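Local coordinates for predicted protein (Phaeodactylum tricornutum CCAP 1055/1, PDB 5Z5M) that acts as an (S)-allantoin synthase, joining hydroxyisourate hydrolase and OHCU decarboxylase activities in one chain that converts 5-hydroxyisourate to (S)-allantoin, at the interface of chains A and B. Sequence-based numbering; all coordinates share one arbitrary frame. Chains: chain A/B, Predicted protein.

Contacts 1 and 2 belong to the same two-fold interface between chains A and B. Contact 1 lies on the two-fold axis and contains its own symmetry mates; contact 2 lies off it and recurs with the chains exchanged. Their C-alpha centres are about 19 Å apart, and they share no residue. Contact 1 pairs strand 292-296 of each chain. In contact 2 a loop of chain A touches both the hydrolase region and the decarboxylase region of chain B. The strand pairing is probably the main link between the hydrolase parts, and contact 2 may help to place the decarboxylase part.

Contact 1: the interface of chains A and B. Residues chain A 292-295; chain B 293-296.
A:Phe293 and B:Thr295 pair their backbones in antiparallel fashion, and A:Thr295 and B:Phe293 do the same on the other side of the two-fold axis. B:Thr295 N gives a hydrogen bond of 2.9 Å to A:Phe293 O, nearly in line with the carbonyl. The return bond from A:Phe293 N to B:Thr295 O is 3.1 Å, with the donor tilted 30° from the carbonyl plane. A:Ser294 and B:Ser294 face each other on the axis, and A:Ser294 CB lies 3.5 Å from B:Ser294 CB. Their hydroxyls point away from one another. On this serine side of the sheet, water 1 links A:Thr295 O, at 3.0 Å, to B:Phe293 O.

The phenylalanines and threonines pack on the opposite face of the sheet. The methyl CG2 of B:Thr295 lies above the plane of the A:Phe293 ring but at its rim, just beyond CE2 and 3.3 Å from it. A:Thr295 CG2 sits likewise on the B:Phe293 ring. The threonine hydroxyl OG1 is anti to the backbone N (chi1 -172° in B:Thr295). This turns the methyl, not the hydroxyl, toward the ring. The two rings meet at their edges, with A:Phe293 CE1 3.6 Å from B:Phe293 CE1, and their planes are close to perpendicular. The result is a small apolar cluster over the axis.

Strand 292-296 is the last strand of the chain. Its pairing joins the sheets of two transthyretin-like domains into one sheet across the subunits, the usual dimer contact of this family. B:Tyr296, at its end, opens the C-terminal YRGS motif of hydroxyisourate hydrolases.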
loop_
_atom_site.group_PDB
_atom_site.type_symbol
_atom_site.label_atom_id
_atom_site.label_comp_id
_atom_site.label_asym_id
_atom_site.label_seq_id
_atom_site.Cartn_x
_atom_site.Cartn_y
_atom_site.Cartn_z
ATOM N N SER A 292 -5.651 -2.309 7.871
ATOM C CA SER A 292 -4.486 -1.876 7.103
ATOM C C SER A 292 -4.451 -0.371 6.965
ATOM O O SER A 292 -5.491 0.286 7.006
ATOM C CB SER A 292 -4.502 -2.520 5.716
ATOM O OG SER A 292 -5.551 -1.965 4.933
ATOM N N PHE A 293 -3.261 0.192 6.794
ATOM C CA PHE A 293 -3.200 1.580 6.400
ATOM C C PHE A 293 -1.880 1.898 5.717
ATOM O O PHE A 293 -0.895 1.160 5.840
ATOM C CB PHE A 293 -3.455 2.519 7.596
ATOM C CG PHE A 293 -2.322 2.623 8.583
ATOM C CD1 PHE A 293 -1.378 3.629 8.468
ATOM C CD2 PHE A 293 -2.249 1.769 9.667
ATOM C CE1 PHE A 293 -0.350 3.750 9.387
ATOM C CE2 PHE A 293 -1.228 1.888 10.598
ATOM C CZ PHE A 293 -0.273 2.872 10.452
ATOM N N SER A 294 -1.889 2.992 4.968
ATOM C CA SER A 294 -0.696 3.423 4.255
ATOM C C SER A 294 -0.722 4.926 4.028
ATOM O O SER A 294 -1.766 5.575 4.111
ATOM C CB SER A 294 -0.568 2.692 2.916
ATOM O OG SER A 294 -1.687 2.942 2.087
ATOM N N THR A 295 0.445 5.478 3.737
ATOM C CA THR A 295 0.560 6.887 3.443
ATOM C C THR A 295 1.759 7.083 2.530
ATOM O O THR A 295 2.540 6.150 2.301
ATOM C CB THR A 295 0.730 7.729 4.714
ATOM O OG1 THR A 295 0.778 9.116 4.369
ATOM C CG2 THR A 295 2.023 7.359 5.417
ATOM N N PHE B 293 4.918 4.444 3.505
ATOM C CA PHE B 293 4.915 3.190 4.235
ATOM C C PHE B 293 3.505 2.646 4.349
ATOM O O PHE B 293 2.526 3.373 4.167
ATOM C CB PHE B 293 5.571 3.342 5.622
ATOM C CG PHE B 293 4.735 4.075 6.638
ATOM C CD1 PHE B 293 3.843 3.387 7.452
ATOM C CD2 PHE B 293 4.877 5.441 6.817
ATOM C CE1 PHE B 293 3.090 4.052 8.393
ATOM C CE2 PHE B 293 4.125 6.112 7.763
ATOM C CZ PHE B 293 3.228 5.418 8.548
ATOM N N SER B 294 3.425 1.350 4.621
ATOM C CA SER B 294 2.158 0.659 4.764
ATOM C C SER B 294 2.297 -0.440 5.794
ATOM O O SER B 294 3.398 -0.933 6.052
ATOM C CB SER B 294 1.706 0.071 3.430
ATOM O OG SER B 294 2.778 -0.607 2.806
ATOM N N THR B 295 1.175 -0.821 6.385
ATOM C CA THR B 295 1.163 -1.943 7.300
ATOM C C THR B 295 -0.209 -2.594 7.271
ATOM O O THR B 295 -1.168 -2.037 6.722
ATOM C CB THR B 295 1.503 -1.518 8.729
ATOM O OG1 THR B 295 1.652 -2.684 9.553
ATOM C CG2 THR B 295 0.388 -0.664 9.289
ATOM N N TYR B 296 -0.307 -3.776 7.862
ATOM C CA TYR B 296 -1.557 -4.512 7.841
ATOM C C TYR B 296 -1.571 -5.580 8.915
ATOM O O TYR B 296 -0.534 -5.902 9.497
ATOM C CB TYR B 296 -1.780 -5.151 6.470
ATOM C CG TYR B 296 -0.635 -6.026 6.015
ATOM C CD1 TYR B 296 -0.532 -7.350 6.435
ATOM C CD2 TYR B 296 0.346 -5.531 5.164
ATOM C CE1 TYR B 296 0.512 -8.152 6.021
ATOM C CE2 TYR B 296 1.395 -6.325 4.747
ATOM C CZ TYR B 296 1.474 -7.635 5.176
ATOM O OH TYR B 296 2.519 -8.429 4.760
HETATM O O HOH W 1 2.076 3.476 0.924
#

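Contact 2: the interface of chains A and B. Residues chain A 262-264; chain B 132, 240-242, 275-276.
A:Gln263 reaches into chain B between B:Arg132 and B:Asp276, and both its backbone and its side chain are used. Its backbone N gives a nearly straight hydrogen bond of 2.8 Å to the carboxylate oxygen OD1 of B:Asp276. The donor comes from above the carboxylate plane, 48° out of it. On the side-chain amide, OE1 accepts a hydrogen bond of 3.2 Å from B:Arg132 NE. OE1 lies in the guanidinium plane, at its edge, but NE stands well above the amide carbonyl plane. The two flat groups are 70° apart. B:Arg132 is poorly ordered, so this bond is probably a looser tie.

The aliphatic part of A:Gln263 runs over backbone of chain B. CG lies 3.4 Å from B:Ile275 O and 3.6 Å from B:Gly241 O. The side chain leaves with CG anti to the backbone N (chi1 179°) and bends at chi2, which brings OE1 round to the arginine. An alanine here would keep the backbone bond, but B:Arg132 NE would probably lose its partner and a gap would open beside B:Gly241.

Further out, water 2 connects A:Gly262 N to B:Asp276 OD2, 2.8 Å from that oxygen. The carboxylate therefore holds two successive amides of the loop, one directly and one through water. A:Pro264 follows and packs little against chain B.

The loop of chain A precedes strand 268-275. In chain B, B:Asp276 directly follows strand 268-275, and B:Gly241 begins strand 241-248, both in the transthyretin-like region. B:Arg132 comes from a loop of the decarboxylase region, so the chain A loop touches both halves of its neighbour.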
loop_
_atom_site.group_PDB
_atom_site.type_symbol
_atom_site.label_atom_id
_atom_site.label_comp_id
_atom_site.label_asym_id
_atom_site.label_seq_id
_atom_site.Cartn_x
_atom_site.Cartn_y
_atom_site.Cartn_z
ATOM N N GLY A 262 -13.240 -6.245 19.226
ATOM C CA GLY A 262 -13.588 -5.621 20.496
ATOM C C GLY A 262 -12.497 -4.678 20.958
ATOM O O GLY A 262 -12.764 -3.536 21.319
ATOM N N GLN A 263 -11.267 -5.176 20.952
ATOM C CA GLN A 263 -10.074 -4.338 20.989
ATOM C C GLN A 263 -9.662 -4.128 19.538
ATOM O O GLN A 263 -9.066 -5.014 18.936
ATOM C CB GLN A 263 -8.952 -5.007 21.790
ATOM C CG GLN A 263 -7.652 -4.216 21.861
ATOM C CD GLN A 263 -7.739 -3.046 22.818
ATOM O OE1 GLN A 263 -7.987 -3.223 24.009
ATOM N NE2 GLN A 263 -7.542 -1.842 22.303
ATOM N N PRO A 264 -10.018 -2.976 18.954
ATOM C CA PRO A 264 -9.805 -2.827 17.511
ATOM C C PRO A 264 -8.329 -2.899 17.123
ATOM O O PRO A 264 -7.476 -2.376 17.836
ATOM C CB PRO A 264 -10.392 -1.444 17.204
ATOM C CG PRO A 264 -10.406 -0.722 18.512
ATOM C CD PRO A 264 -10.601 -1.770 19.568
ATOM N N ARG B 132 -15.327 -0.663 23.947
ATOM C CA ARG B 132 -14.040 -1.094 24.486
ATOM C C ARG B 132 -13.550 -0.069 25.499
ATOM O O ARG B 132 -12.441 0.457 25.379
ATOM C CB ARG B 132 -13.014 -1.273 23.364
ATOM C CG ARG B 132 -11.716 -1.945 23.795
ATOM C CD ARG B 132 -12.011 -3.040 24.798
ATOM N NE ARG B 132 -10.944 -4.025 24.888
ATOM C CZ ARG B 132 -11.127 -5.271 25.305
ATOM N NH1 ARG B 132 -12.329 -5.677 25.680
ATOM N NH2 ARG B 132 -10.110 -6.107 25.362
ATOM N N VAL B 240 -4.185 -9.078 25.810
ATOM C CA VAL B 240 -5.098 -8.139 25.170
ATOM C C VAL B 240 -4.837 -6.694 25.596
ATOM O O VAL B 240 -4.672 -6.412 26.780
ATOM C CB VAL B 240 -6.559 -8.494 25.485
ATOM C CG1 VAL B 240 -7.474 -7.455 24.894
ATOM C CG2 VAL B 240 -6.894 -9.862 24.936
ATOM N N GLY B 241 -4.798 -5.779 24.627
ATOM C CA GLY B 241 -4.540 -4.381 24.925
ATOM C C GLY B 241 -4.079 -3.591 23.713
ATOM O O GLY B 241 -4.112 -4.090 22.589
ATOM N N GLN B 242 -3.653 -2.353 23.946
ATOM C CA GLN B 242 -3.128 -1.513 22.874
ATOM C C GLN B 242 -1.607 -1.409 22.965
ATOM O O GLN B 242 -1.045 -1.220 24.050
ATOM C CB GLN B 242 -3.762 -0.115 22.913
ATOM C CG GLN B 242 -3.293 0.797 21.781
ATOM C CD GLN B 242 -4.095 2.088 21.688
ATOM O OE1 GLN B 242 -4.123 2.882 22.624
ATOM N NE2 GLN B 242 -4.753 2.295 20.555
ATOM N N ILE B 275 -4.408 -5.741 20.199
ATOM C CA ILE B 275 -4.483 -7.198 20.197
ATOM C C ILE B 275 -5.778 -7.629 20.886
ATOM O O ILE B 275 -6.050 -7.210 22.012
ATOM C CB ILE B 275 -3.264 -7.816 20.901
ATOM C CG1 ILE B 275 -2.009 -7.556 20.063
ATOM C CG2 ILE B 275 -3.473 -9.311 21.119
ATOM C CD1 ILE B 275 -0.720 -7.922 20.761
ATOM N N ASP B 276 -6.585 -8.444 20.208
ATOM C CA ASP B 276 -7.927 -8.768 20.704
ATOM C C ASP B 276 -8.075 -10.222 21.159
ATOM O O ASP B 276 -9.008 -10.555 21.893
ATOM C CB ASP B 276 -8.972 -8.464 19.624
ATOM C CG ASP B 276 -10.399 -8.667 20.112
ATOM O OD1 ASP B 276 -10.810 -7.953 21.049
ATOM O OD2 ASP B 276 -11.109 -9.534 19.554
HETATM O O HOH W 2 -13.827 -8.958 19.347
#